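Local coordinates for protein putative exotoxin (superantigen) (Streptococcus pyogenes, PDB 1TY0) that probably acts as a secreted superantigen toxin, with a surface that can serve both T-cell receptor binding and dimerization, and also binds zinc, at residues Thr35-Ile40 against Ser51-Val56; Ile122-Pro127 against Ile196-Phe201. All coordinates share one frame; numbering follows the deposited sequence.

Overall arrangement
The two contacts lie one in each domain of the two-domain superantigen fold: contact 1 in the N-terminal OB-fold, contact 2 in the C-terminal beta-grasp domain. They follow one another along the chain, with centres about 23 Å apart and nearest atoms about 12 Å apart, so they do not touch. Segments 35-40 and 51-56 form a regular antiparallel strand pair burying 527 Å², whereas 122-127 and 196-201 are joined by one direct backbone hydrogen bond and bury 171 Å². Contact 1 is away from the zinc ligands H169, H203 and D205, seen in a structure of this protein though no zinc is bound to this chain. In contact 2 the M198 and I196 side chains are about 10 Å from those of H203 and H169 respectively.

Contact 1: Thr35-Ile40 against Ser51-Val56; sequences THDFYI and SVDSEV
Two carboxylates of neighbouring strands meet tip to tip: D37 OD2 lies 2.5 Å from D53 OD1, with the two planes only 28° apart. So short an oxygen pair probably means that one acid holds a proton. D37 swings its CG beside its backbone N, while D53 has CG anti to N, which brings the groups together. The other D37 oxygen, OD1, accepts from a water at 2.6 Å that reaches E55 OE1 weakly; E55 OE2 forms a salt bridge with K191. The Y39 ring lies alongside the D53 carboxylate, CE1 being 3.6 Å from OD1.

The opposite face carries F38, S54, I40 and V52. At its end V56 CG1 sits beside the F38 ring edge, 3.9 Å from CE2, and F64 meets F38 edge-to-face. S54 OG is hydrogen-bonded to G89 O.

Between the two faces, pairs of backbone hydrogen bonds join F38 with S54 and I40 with V52; I40 N to V52 O is nearly straight at 178°. V56 N donates a hydrogen bond to H36 O at 2.8 Å. With strand axes at 165°, this is an antiparallel pair of the curled OB-fold sheet, flanked by strand 28-33 (antiparallel to 37-41) and strand 84-93 (parallel to 51-55).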
loop_
_atom_site.group_PDB
_atom_site.type_symbol
_atom_site.label_atom_id
_atom_site.label_comp_id
_atom_site.label_asym_id
_atom_site.label_seq_id
_atom_site.Cartn_x
_atom_site.Cartn_y
_atom_site.Cartn_z
ATOM N N THR A 35 -10.563 -21.581 13.402
ATOM C CA THR A 35 -9.456 -22.513 13.292
ATOM C C THR A 35 -8.245 -21.953 12.555
ATOM O O THR A 35 -7.112 -22.313 12.863
ATOM C CB THR A 35 -9.899 -23.811 12.587
ATOM O OG1 THR A 35 -10.279 -23.519 11.237
ATOM C CG2 THR A 35 -11.086 -24.430 13.313
ATOM N N HIS A 36 -8.480 -21.063 11.596
ATOM C CA HIS A 36 -7.385 -20.501 10.817
ATOM C C HIS A 36 -7.436 -18.992 10.588
ATOM O O HIS A 36 -6.672 -18.463 9.773
ATOM C CB HIS A 36 -7.294 -21.217 9.466
ATOM C CG HIS A 36 -6.970 -22.675 9.577
ATOM N ND1 HIS A 36 -7.905 -23.621 9.947
ATOM C CD2 HIS A 36 -5.806 -23.345 9.409
ATOM C CE1 HIS A 36 -7.327 -24.809 10.000
ATOM N NE2 HIS A 36 -6.054 -24.669 9.679
ATOM N N ASP A 37 -8.320 -18.296 11.298
ATOM C CA ASP A 37 -8.423 -16.846 11.133
ATOM C C ASP A 37 -8.552 -16.061 12.429
ATOM O O ASP A 37 -9.197 -16.500 13.384
ATOM C CB ASP A 37 -9.629 -16.484 10.258
ATOM C CG ASP A 37 -9.450 -16.874 8.810
ATOM O OD1 ASP A 37 -9.627 -18.070 8.503
ATOM O OD2 ASP A 37 -9.134 -15.986 7.977
ATOM N N PHE A 38 -7.926 -14.887 12.443
ATOM C CA PHE A 38 -8.013 -13.958 13.563
ATOM C C PHE A 38 -8.965 -12.888 13.035
ATOM O O PHE A 38 -8.782 -12.422 11.912
ATOM C CB PHE A 38 -6.689 -13.225 13.818
ATOM C CG PHE A 38 -5.608 -14.054 14.447
ATOM C CD1 PHE A 38 -5.494 -14.130 15.832
ATOM C CD2 PHE A 38 -4.657 -14.693 13.657
ATOM C CE1 PHE A 38 -4.439 -14.829 16.424
ATOM C CE2 PHE A 38 -3.599 -15.396 14.241
ATOM C CZ PHE A 38 -3.495 -15.459 15.628
ATOM N N TYR A 39 -9.985 -12.514 13.804
ATOM C CA TYR A 39 -10.861 -11.424 13.379
ATOM C C TYR A 39 -10.609 -10.345 14.414
ATOM O O TYR A 39 -11.066 -10.442 15.552
ATOM C CB TYR A 39 -12.325 -11.864 13.350
ATOM C CG TYR A 39 -12.599 -12.742 12.157
ATOM C CD1 TYR A 39 -12.583 -12.212 10.864
ATOM C CD2 TYR A 39 -12.775 -14.114 12.305
ATOM C CE1 TYR A 39 -12.729 -13.031 9.750
ATOM C CE2 TYR A 39 -12.919 -14.944 11.195
ATOM C CZ TYR A 39 -12.892 -14.395 9.923
ATOM O OH TYR A 39 -13.007 -15.212 8.818
ATOM N N ILE A 40 -9.860 -9.327 13.999
ATOM C CA ILE A 40 -9.437 -8.237 14.875
ATOM C C ILE A 40 -10.113 -6.910 14.571
ATOM O O ILE A 40 -10.232 -6.500 13.416
ATOM C CB ILE A 40 -7.902 -8.031 14.767
ATOM C CG1 ILE A 40 -7.174 -9.378 14.867
ATOM C CG2 ILE A 40 -7.428 -7.059 15.825
ATOM C CD1 ILE A 40 -7.488 -10.184 16.097
ATOM N N SER A 51 -12.492 -4.152 10.365
ATOM C CA SER A 51 -11.732 -5.213 10.992
ATOM C C SER A 51 -10.609 -5.706 10.102
ATOM O O SER A 51 -10.454 -5.276 8.955
ATOM C CB SER A 51 -12.658 -6.381 11.356
ATOM O OG SER A 51 -13.347 -6.857 10.214
ATOM N N VAL A 52 -9.811 -6.595 10.664
ATOM C CA VAL A 52 -8.710 -7.199 9.937
ATOM C C VAL A 52 -8.870 -8.703 10.061
ATOM O O VAL A 52 -9.067 -9.223 11.161
ATOM C CB VAL A 52 -7.348 -6.798 10.531
ATOM C CG1 VAL A 52 -6.218 -7.587 9.847
ATOM C CG2 VAL A 52 -7.125 -5.301 10.352
ATOM N N ASP A 53 -8.825 -9.389 8.927
ATOM C CA ASP A 53 -8.905 -10.841 8.912
ATOM C C ASP A 53 -7.515 -11.369 8.623
ATOM O O ASP A 53 -7.006 -11.215 7.515
ATOM C CB ASP A 53 -9.853 -11.351 7.827
ATOM C CG ASP A 53 -9.651 -12.833 7.544
ATOM O OD1 ASP A 53 -9.367 -13.583 8.505
ATOM O OD2 ASP A 53 -9.771 -13.248 6.371
ATOM N N SER A 54 -6.894 -11.977 9.626
ATOM C CA SER A 54 -5.566 -12.542 9.450
ATOM C C SER A 54 -5.706 -14.051 9.307
ATOM O O SER A 54 -6.121 -14.728 10.241
ATOM C CB SER A 54 -4.678 -12.233 10.657
ATOM O OG SER A 54 -3.436 -12.906 10.521
ATOM N N GLU A 55 -5.356 -14.570 8.139
ATOM C CA GLU A 55 -5.446 -16.003 7.888
ATOM C C GLU A 55 -4.097 -16.650 8.181
ATOM O O GLU A 55 -3.057 -16.162 7.737
ATOM C CB GLU A 55 -5.848 -16.245 6.437
ATOM C CG GLU A 55 -6.080 -17.704 6.089
ATOM C CD GLU A 55 -6.452 -17.887 4.633
ATOM O OE1 GLU A 55 -7.494 -17.337 4.212
ATOM O OE2 GLU A 55 -5.699 -18.577 3.908
ATOM N N VAL A 56 -4.116 -17.747 8.929
ATOM C CA VAL A 56 -2.877 -18.425 9.287
ATOM C C VAL A 56 -2.928 -19.941 9.140
ATOM O O VAL A 56 -3.964 -20.523 8.807
ATOM C CB VAL A 56 -2.466 -18.097 10.743
ATOM C CG1 VAL A 56 -2.101 -16.616 10.867
ATOM C CG2 VAL A 56 -3.607 -18.432 11.701
HETATM O O HOH W 1 -9.443 -19.406 6.253
#

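Contact 2: Ile122-Pro127 against Ile196-Phe201; sequences IKIDKP and INMKDF
In the beta-grasp domain, the loop 122-127 runs into the short strand 128-130, which pairs antiparallel with strand 195-197. The contact sits at the end of this two-stranded sheet, where the second strand gives way to a turn. Its single direct hydrogen bond runs from M198 N to P127 O, 2.8 Å long with an N-H...O angle of 159°. The donor stands 30° out of the carbonyl plane and therefore does not follow a lone pair. P127 O is gripped twice, because a water donates to it at 2.9 Å and in turn accepts from K199 N. The carbonyl thus reaches two successive amides of the turn, one directly and one through water.

The M198 side chain carries the apolar part. Its CG is anti to the backbone N, and the chain then bends at chi2 and chi3, so that CE comes to I124 from the CB side, 4.0 Å from that atom. At its root, M198 CB lies 3.5 Å from P127 O. F129 touches both I124 and M198, while I124 also packs on F134 of helix 131-146; the contact therefore joins loop, small sheet and helix.

The turn is braced from within. N197 O accepts from D200 N at 2.8 Å and M198 O from F201 N at 3.1 Å, and N197 ND2 donates to D200 OD2, with the acceptor only 1° out of the amide plane. K199 NZ makes a long salt bridge to D200 OD1, 3.5 Å. D200 is backbone hydrogen-bonded to N165. F201 begins strand 201-209 of the five-stranded sheet, so two overlapping type I beta-turns, 197-200 and 198-201, link the small two-stranded sheet to the main sheet of the superantigen beta-grasp domain.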
loop_
_atom_site.group_PDB
_atom_site.type_symbol
_atom_site.label_atom_id
_atom_site.label_comp_id
_atom_site.label_asym_id
_atom_site.label_seq_id
_atom_site.Cartn_x
_atom_site.Cartn_y
_atom_site.Cartn_z
ATOM N N ILE A 122 16.476 -0.468 9.695
ATOM C CA ILE A 122 15.033 -0.528 9.867
ATOM C C ILE A 122 14.742 -0.345 11.351
ATOM O O ILE A 122 15.638 -0.459 12.189
ATOM C CB ILE A 122 14.442 -1.888 9.420
ATOM C CG1 ILE A 122 15.004 -3.019 10.285
ATOM C CG2 ILE A 122 14.742 -2.123 7.945
ATOM C CD1 ILE A 122 14.324 -4.355 10.061
ATOM N N LYS A 123 13.493 -0.054 11.680
ATOM C CA LYS A 123 13.133 0.120 13.074
ATOM C C LYS A 123 11.861 -0.646 13.406
ATOM O O LYS A 123 10.899 -0.651 12.636
ATOM C CB LYS A 123 12.958 1.608 13.400
ATOM C CG LYS A 123 12.803 1.895 14.889
ATOM C CD LYS A 123 12.950 3.377 15.207
ATOM C CE LYS A 123 12.978 3.615 16.712
ATOM N NZ LYS A 123 13.265 5.036 17.051
ATOM N N ILE A 124 11.883 -1.315 14.552
ATOM C CA ILE A 124 10.744 -2.083 15.041
ATOM C C ILE A 124 10.532 -1.645 16.485
ATOM O O ILE A 124 11.421 -1.805 17.317
ATOM C CB ILE A 124 11.035 -3.596 14.982
ATOM C CG1 ILE A 124 11.175 -4.028 13.518
ATOM C CG2 ILE A 124 9.920 -4.379 15.671
ATOM C CD1 ILE A 124 11.465 -5.503 13.331
ATOM N N ASP A 125 9.355 -1.089 16.766
ATOM C CA ASP A 125 9.026 -0.585 18.099
ATOM C C ASP A 125 8.340 -1.564 19.051
ATOM O O ASP A 125 8.210 -1.282 20.244
ATOM C CB ASP A 125 8.170 0.676 17.965
ATOM C CG ASP A 125 8.957 1.861 17.431
ATOM O OD1 ASP A 125 10.201 1.771 17.356
ATOM O OD2 ASP A 125 8.332 2.887 17.092
ATOM N N LYS A 126 7.894 -2.705 18.541
ATOM C CA LYS A 126 7.239 -3.680 19.406
ATOM C C LYS A 126 8.250 -4.683 19.962
ATOM O O LYS A 126 9.211 -5.053 19.284
ATOM C CB LYS A 126 6.105 -4.394 18.647
ATOM C CG LYS A 126 6.471 -4.895 17.263
ATOM C CD LYS A 126 5.297 -5.620 16.589
ATOM C CE LYS A 126 4.194 -4.662 16.151
ATOM N NZ LYS A 126 4.647 -3.695 15.104
ATOM N N PRO A 127 8.056 -5.121 21.220
ATOM C CA PRO A 127 8.940 -6.080 21.894
ATOM C C PRO A 127 8.850 -7.499 21.338
ATOM O O PRO A 127 9.768 -8.303 21.507
ATOM C CB PRO A 127 8.493 -5.987 23.351
ATOM C CG PRO A 127 7.027 -5.713 23.224
ATOM C CD PRO A 127 6.997 -4.659 22.137
ATOM N N ILE A 196 9.251 -13.415 16.708
ATOM C CA ILE A 196 10.507 -13.311 17.443
ATOM C C ILE A 196 10.381 -12.280 18.554
ATOM O O ILE A 196 9.761 -11.232 18.370
ATOM C CB ILE A 196 11.659 -12.838 16.530
ATOM C CG1 ILE A 196 11.882 -13.836 15.397
ATOM C CG2 ILE A 196 12.935 -12.660 17.354
ATOM C CD1 ILE A 196 12.936 -13.384 14.391
ATOM N N ASN A 197 10.970 -12.580 19.709
ATOM C CA ASN A 197 10.966 -11.637 20.821
ATOM C C ASN A 197 12.250 -10.832 20.646
ATOM O O ASN A 197 13.336 -11.403 20.549
ATOM C CB ASN A 197 10.995 -12.365 22.169
ATOM C CG ASN A 197 9.790 -13.258 22.378
ATOM O OD1 ASN A 197 8.647 -12.825 22.235
ATOM N ND2 ASN A 197 10.040 -14.513 22.730
ATOM N N MET A 198 12.129 -9.510 20.593
ATOM C CA MET A 198 13.294 -8.657 20.392
ATOM C C MET A 198 14.443 -8.962 21.351
ATOM O O MET A 198 15.611 -8.802 20.998
ATOM C CB MET A 198 12.898 -7.183 20.516
ATOM C CG MET A 198 14.026 -6.210 20.198
ATOM S SD MET A 198 14.681 -6.390 18.522
ATOM C CE MET A 198 13.524 -5.367 17.599
ATOM N N LYS A 199 14.117 -9.405 22.560
ATOM C CA LYS A 199 15.154 -9.702 23.545
ATOM C C LYS A 199 15.984 -10.925 23.169
ATOM O O LYS A 199 17.099 -11.098 23.668
ATOM C CB LYS A 199 14.536 -9.898 24.932
ATOM C CG LYS A 199 13.587 -11.078 25.052
ATOM C CD LYS A 199 13.106 -11.225 26.491
ATOM C CE LYS A 199 12.091 -12.347 26.643
ATOM N NZ LYS A 199 12.617 -13.660 26.178
ATOM N N ASP A 200 15.438 -11.766 22.293
ATOM C CA ASP A 200 16.132 -12.969 21.835
ATOM C C ASP A 200 16.852 -12.700 20.520
ATOM O O ASP A 200 17.617 -13.535 20.036
ATOM C CB ASP A 200 15.150 -14.128 21.629
ATOM C CG ASP A 200 14.450 -14.537 22.906
ATOM O OD1 ASP A 200 15.112 -14.567 23.966
ATOM O OD2 ASP A 200 13.239 -14.841 22.848
ATOM N N PHE A 201 16.596 -11.530 19.947
ATOM C CA PHE A 201 17.208 -11.137 18.682
ATOM C C PHE A 201 18.661 -10.712 18.866
ATOM O O PHE A 201 18.962 -9.843 19.683
ATOM C CB PHE A 201 16.415 -9.984 18.067
ATOM C CG PHE A 201 17.001 -9.460 16.792
ATOM C CD1 PHE A 201 16.904 -10.190 15.614
ATOM C CD2 PHE A 201 17.660 -8.236 16.773
ATOM C CE1 PHE A 201 17.457 -9.706 14.427
ATOM C CE2 PHE A 201 18.217 -7.745 15.593
ATOM C CZ PHE A 201 18.115 -8.481 14.419
HETATM O O HOH W 2 11.435 -9.044 23.761
#